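Local coordinates for putative metal-dependent hydrolase (Parabacteroides distasonis ATCC 8503, PDB 3KL7), which probably acts as a metal-dependent hydrolase of the beta-lactamase superfamily, holding two zinc ions in its presumed active site, at residues I84-E98 / K102-D114. Sequence-based numbering, arbitrary orientation. Where two conformers were deposited one is given.
Sequences IQAVEKSDTEIIANE and KKLGKGKVLKNGD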
loop_
_atom_site.group_PDB
_atom_site.type_symbol
_atom_site.label_atom_id
_atom_site.label_comp_id
_atom_site.label_asym_id
_atom_site.label_seq_id
_atom_site.Cartn_x
_atom_site.Cartn_y
_atom_site.Cartn_z
ATOM N N ILE A 84 -14.628 -7.004 1.578
ATOM C CA ILE A 84 -15.142 -5.931 0.742
ATOM C C ILE A 84 -16.633 -5.708 0.988
ATOM O O ILE A 84 -17.077 -4.570 1.124
ATOM C CB ILE A 84 -14.864 -6.201 -0.777
ATOM C CG1 ILE A 84 -13.365 -5.994 -1.072
ATOM C CG2 ILE A 84 -15.710 -5.265 -1.662
ATOM C CD1 ILE A 84 -12.951 -6.360 -2.467
ATOM N N GLN A 85 -17.399 -6.803 1.059
ATOM C CA GLN A 85 -18.835 -6.726 1.348
ATOM C C GLN A 85 -19.097 -6.115 2.713
ATOM O O GLN A 85 -20.044 -5.329 2.891
ATOM C CB GLN A 85 -19.468 -8.120 1.322
ATOM C CG GLN A 85 -19.638 -8.717 -0.055
ATOM C CD GLN A 85 -20.296 -10.088 -0.005
ATOM O OE1 GLN A 85 -21.501 -10.199 0.229
ATOM N NE2 GLN A 85 -19.495 -11.154 -0.229
ATOM N N ALA A 86 -18.268 -6.483 3.683
ATOM C CA ALA A 86 -18.504 -6.108 5.054
ATOM C C ALA A 86 -18.316 -4.609 5.265
ATOM O O ALA A 86 -18.881 -4.037 6.198
ATOM C CB ALA A 86 -17.579 -6.902 5.982
ATOM N N VAL A 87 -17.533 -3.973 4.393
ATOM C CA VAL A 87 -17.178 -2.585 4.588
ATOM C C VAL A 87 -17.702 -1.627 3.497
ATOM O O VAL A 87 -17.599 -0.404 3.656
ATOM C CB VAL A 87 -15.634 -2.419 4.696
ATOM C CG1 VAL A 87 -14.962 -2.692 3.344
ATOM C CG2 VAL A 87 -15.273 -1.011 5.212
ATOM N N GLU A 88 -18.262 -2.164 2.400
ATOM C CA GLU A 88 -18.731 -1.304 1.297
ATOM C C GLU A 88 -20.115 -0.695 1.559
ATOM O O GLU A 88 -20.876 -1.172 2.390
ATOM C CB GLU A 88 -18.697 -2.051 -0.071
ATOM C CG GLU A 88 -19.736 -3.177 -0.252
ATOM C CD GLU A 88 -19.587 -3.959 -1.620
ATOM O OE1 GLU A 88 -18.786 -3.538 -2.510
ATOM O OE2 GLU A 88 -20.273 -4.973 -1.783
ATOM N N LYS A 89 -20.398 0.391 0.864
ATOM C CA LYS A 89 -21.733 0.981 0.829
ATOM C C LYS A 89 -22.084 1.181 -0.644
ATOM O O LYS A 89 -21.279 0.864 -1.517
ATOM C CB LYS A 89 -21.791 2.314 1.623
ATOM C CG LYS A 89 -20.851 3.388 1.133
ATOM C CD LYS A 89 -20.727 4.569 2.140
ATOM C CE LYS A 89 -19.645 5.586 1.672
ATOM N NZ LYS A 89 -19.204 6.484 2.749
ATOM N N SER A 90 -23.275 1.687 -0.928
ATOM C CA SER A 90 -23.754 1.693 -2.301
ATOM C C SER A 90 -22.911 2.585 -3.218
ATOM O O SER A 90 -22.772 2.294 -4.398
ATOM C CB SER A 90 -25.246 2.074 -2.373
ATOM O OG SER A 90 -25.492 3.343 -1.794
ATOM N N ASP A 91 -22.336 3.653 -2.673
ATOM C CA ASP A 91 -21.539 4.593 -3.497
ATOM C C ASP A 91 -19.995 4.435 -3.335
ATOM O O ASP A 91 -19.233 5.312 -3.743
ATOM C CB ASP A 91 -21.989 6.068 -3.258
ATOM C CG ASP A 91 -21.806 6.526 -1.804
ATOM O OD1 ASP A 91 -21.437 5.699 -0.956
ATOM O OD2 ASP A 91 -22.033 7.728 -1.518
ATOM N N THR A 92 -19.556 3.309 -2.762
ATOM C CA THR A 92 -18.140 2.999 -2.677
ATOM C C THR A 92 -17.537 2.829 -4.081
ATOM O O THR A 92 -18.107 2.190 -4.901
ATOM C CB THR A 92 -17.897 1.680 -1.910
ATOM O OG1 THR A 92 -18.308 1.821 -0.555
ATOM C CG2 THR A 92 -16.431 1.301 -1.948
ATOM N N GLU A 93 -16.379 3.430 -4.327
ATOM C CA GLU A 93 -15.650 3.199 -5.589
ATOM C C GLU A 93 -14.475 2.275 -5.321
ATOM O O GLU A 93 -13.607 2.579 -4.494
ATOM C CB GLU A 93 -15.146 4.525 -6.205
ATOM C CG GLU A 93 -14.433 4.354 -7.606
ATOM C CD GLU A 93 -15.415 4.056 -8.758
ATOM O OE1 GLU A 93 -15.968 5.024 -9.341
ATOM O OE2 GLU A 93 -15.621 2.852 -9.086
ATOM N N ILE A 94 -14.454 1.141 -6.021
ATOM C CA ILE A 94 -13.345 0.184 -5.922
ATOM C C ILE A 94 -12.345 0.496 -7.053
ATOM O O ILE A 94 -12.739 0.580 -8.211
ATOM C CB ILE A 94 -13.863 -1.271 -6.064
ATOM C CG1 ILE A 94 -14.861 -1.581 -4.937
ATOM C CG2 ILE A 94 -12.687 -2.282 -6.054
ATOM C CD1 ILE A 94 -15.580 -2.926 -5.080
ATOM N N ILE A 95 -11.070 0.707 -6.703
ATOM C CA ILE A 95 -9.998 0.927 -7.702
ATOM C C ILE A 95 -9.010 -0.249 -7.602
ATOM O O ILE A 95 -8.482 -0.514 -6.528
ATOM C CB ILE A 95 -9.212 2.290 -7.459
ATOM C CG1 ILE A 95 -10.106 3.512 -7.764
ATOM C CG2 ILE A 95 -8.003 2.392 -8.400
ATOM C CD1 ILE A 95 -11.249 3.721 -6.790
ATOM N N ALA A 96 -8.766 -0.955 -8.712
ATOM C CA ALA A 96 -8.012 -2.230 -8.649
ATOM C C ALA A 96 -7.195 -2.498 -9.919
ATOM O O ALA A 96 -7.384 -1.842 -10.937
ATOM C CB ALA A 96 -8.979 -3.394 -8.398
ATOM N N ASN A 97 -6.275 -3.460 -9.843
ATOM C CA ASN A 97 -5.599 -3.932 -11.034
ATOM C C ASN A 97 -6.587 -4.758 -11.829
ATOM O O ASN A 97 -7.615 -5.141 -11.317
ATOM C CB ASN A 97 -4.321 -4.738 -10.690
ATOM C CG ASN A 97 -4.621 -6.077 -10.021
ATOM O OD1 ASN A 97 -5.567 -6.194 -9.242
ATOM N ND2 ASN A 97 -3.794 -7.109 -10.329
ATOM N N GLU A 98 -6.273 -5.021 -13.080
ATOM C CA GLU A 98 -7.222 -5.643 -13.976
ATOM C C GLU A 98 -7.695 -7.034 -13.491
ATOM O O GLU A 98 -8.889 -7.314 -13.472
ATOM C CB GLU A 98 -6.640 -5.727 -15.373
ATOM C CG GLU A 98 -7.462 -6.598 -16.327
ATOM C CD GLU A 98 -7.057 -6.442 -17.787
ATOM O OE1 GLU A 98 -6.027 -5.814 -18.068
ATOM O OE2 GLU A 98 -7.785 -6.954 -18.658
ATOM N N LYS A 102 -11.593 -8.092 -12.504
ATOM C CA LYS A 102 -12.266 -9.196 -13.190
ATOM C C LYS A 102 -12.875 -10.179 -12.198
ATOM O O LYS A 102 -14.034 -10.582 -12.341
ATOM C CB LYS A 102 -11.284 -9.941 -14.107
ATOM C CG LYS A 102 -11.510 -9.726 -15.594
ATOM C CD LYS A 102 -12.776 -10.437 -16.076
ATOM C CE LYS A 102 -13.952 -9.478 -16.166
ATOM N NZ LYS A 102 -13.869 -8.593 -17.377
ATOM N N LYS A 103 -12.084 -10.575 -11.205
ATOM C CA LYS A 103 -12.528 -11.541 -10.191
ATOM C C LYS A 103 -13.670 -10.983 -9.366
ATOM O O LYS A 103 -14.501 -11.714 -8.910
ATOM C CB LYS A 103 -11.358 -11.948 -9.264
ATOM C CG LYS A 103 -10.268 -12.822 -9.961
ATOM C CD LYS A 103 -9.141 -13.242 -9.003
ATOM C CE LYS A 103 -9.466 -14.550 -8.261
ATOM N NZ LYS A 103 -9.457 -15.753 -9.183
ATOM N N LEU A 104 -13.695 -9.673 -9.177
ATOM C CA LEU A 104 -14.753 -9.043 -8.401
ATOM C C LEU A 104 -15.984 -8.858 -9.211
ATOM O O LEU A 104 -17.080 -9.020 -8.709
ATOM C CB LEU A 104 -14.299 -7.675 -7.852
ATOM C CG LEU A 104 -13.514 -7.727 -6.545
ATOM C CD1 LEU A 104 -12.968 -6.348 -6.211
ATOM C CD2 LEU A 104 -14.392 -8.297 -5.390
ATOM N N GLY A 105 -15.808 -8.500 -10.475
ATOM C CA GLY A 105 -16.942 -8.235 -11.368
ATOM C C GLY A 105 -17.436 -6.798 -11.246
ATOM O O GLY A 105 -18.509 -6.458 -11.732
ATOM N N LYS A 106 -16.646 -5.954 -10.584
ATOM C CA LYS A 106 -16.985 -4.544 -10.434
ATOM C C LYS A 106 -15.740 -3.759 -10.082
ATOM O O LYS A 106 -14.720 -4.330 -9.711
ATOM C CB LYS A 106 -18.067 -4.351 -9.345
ATOM C CG LYS A 106 -17.615 -4.713 -7.918
ATOM C CD LYS A 106 -18.837 -4.870 -6.916
ATOM C CE LYS A 106 -18.347 -5.224 -5.476
ATOM N NZ LYS A 106 -19.432 -5.728 -4.592
ATOM N N GLY A 107 -15.823 -2.450 -10.210
ATOM C CA GLY A 107 -14.719 -1.589 -9.874
ATOM C C GLY A 107 -14.006 -1.042 -11.095
ATOM O O GLY A 107 -14.243 -1.483 -12.220
ATOM N N LYS A 108 -13.118 -0.071 -10.846
ATOM C CA LYS A 108 -12.333 0.595 -11.886
ATOM C C LYS A 108 -10.941 -0.050 -12.001
ATOM O O LYS A 108 -10.320 -0.369 -11.002
ATOM C CB LYS A 108 -12.198 2.073 -11.533
ATOM C CG LYS A 108 -11.417 2.863 -12.506
ATOM C CD LYS A 108 -11.070 4.262 -11.952
ATOM C CE LYS A 108 -12.274 5.137 -11.831
ATOM N NZ LYS A 108 -11.881 6.513 -11.696
ATOM N N VAL A 109 -10.480 -0.240 -13.239
ATOM C CA VAL A 109 -9.187 -0.874 -13.519
ATOM C C VAL A 109 -8.103 0.184 -13.748
ATOM O O VAL A 109 -8.266 1.058 -14.580
ATOM C CB VAL A 109 -9.259 -1.746 -14.829
ATOM C CG1 VAL A 109 -7.877 -2.170 -15.270
ATOM C CG2 VAL A 109 -10.151 -2.923 -14.632
ATOM N N LEU A 110 -6.998 0.094 -13.009
ATOM C CA LEU A 110 -5.823 0.894 -13.304
ATOM C C LEU A 110 -4.705 -0.035 -13.716
ATOM O O LEU A 110 -4.524 -1.075 -13.114
ATOM C CB LEU A 110 -5.373 1.728 -12.077
ATOM C CG LEU A 110 -6.320 2.778 -11.503
ATOM C CD1 LEU A 110 -5.545 3.749 -10.619
ATOM C CD2 LEU A 110 -6.991 3.512 -12.571
ATOM N N LYS A 111 -3.979 0.342 -14.771
ATOM C CA LYS A 111 -2.758 -0.362 -15.186
ATOM C C LYS A 111 -1.531 0.465 -14.768
ATOM O O LYS A 111 -1.653 1.677 -14.396
ATOM C CB LYS A 111 -2.740 -0.559 -16.710
ATOM C CG LYS A 111 -3.919 -1.389 -17.264
ATOM N N ASN A 112 -0.360 -0.161 -14.827
ATOM C CA ASN A 112 0.901 0.530 -14.533
ATOM C C ASN A 112 1.045 1.777 -15.394
ATOM O O ASN A 112 0.826 1.733 -16.574
ATOM C CB ASN A 112 2.096 -0.405 -14.759
ATOM C CG ASN A 112 2.170 -1.557 -13.712
ATOM O OD1 ASN A 112 3.062 -2.385 -13.777
ATOM N ND2 ASN A 112 1.222 -1.587 -12.754
ATOM N N GLY A 113 1.386 2.898 -14.766
ATOM C CA GLY A 113 1.544 4.198 -15.483
ATOM C C GLY A 113 0.261 5.026 -15.567
ATOM O O GLY A 113 0.287 6.168 -16.011
ATOM N N ASP A 114 -0.868 4.446 -15.147
ATOM C CA ASP A 114 -2.148 5.173 -15.154
ATOM C C ASP A 114 -2.136 6.200 -14.037
ATOM O O ASP A 114 -1.614 5.939 -12.937
ATOM C CB ASP A 114 -3.359 4.216 -14.939
ATOM C CG ASP A 114 -3.751 3.413 -16.222
ATOM O OD1 ASP A 114 -3.161 3.640 -17.285
ATOM O OD2 ASP A 114 -4.666 2.559 -16.128
HETATM O O HOH W 1 -3.898 -3.656 -14.181
#
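With CG of Lys106 and of Glu88 set between the backbone N and the carbonyl carbon (chi1 66° and 70°), two extended chains approach from opposite directions. The ammonium stands before both carboxylate oxygens, Lys106 NZ lying 3.0 Å from Glu88 OE2 and 3.1 Å from Glu88 OE1. Each oxygen offers its syn lone pair, so one ammonium bridges both in a bidentate salt bridge. On its way the lysine chain passes obliquely over Ile94, whose CD1 is 3.6 Å from Lys106 CE. Deeper in, Ile84 CD1 and Leu104 CD1 touch tip to tip at 3.7 Å, joining the helices 81-87 and 98-104 on the face that Ile94 CG2 also lines.

The backbones pair as parallel strands: Lys108 N donates to Ile94 O (2.7 Å, N-H...O 175°), Ala96 N to Lys108 O, and Leu110 N to Ala96 O. On the other face, Ile95 CG2 packs 3.6 Å from Leu110 CG, and Ile124 of strand 123-128 touches both side chains. Beyond the pairing, one water accepts from Glu98 N and donates to Leu110 O.

Strand 93-96, helix 98-104 and strand 108-109 thus form a beta-alpha-beta unit at the border of the sheet. Asn97, N-cap of that helix, hydrogen-bonds Ser100 OG through OD1, its side chain about 4 Å from that of zinc ligand His73. Solvent probably weakens the Glu88–Lys106 attraction, leaving backbone bonds and apolar contacts to carry most of the join.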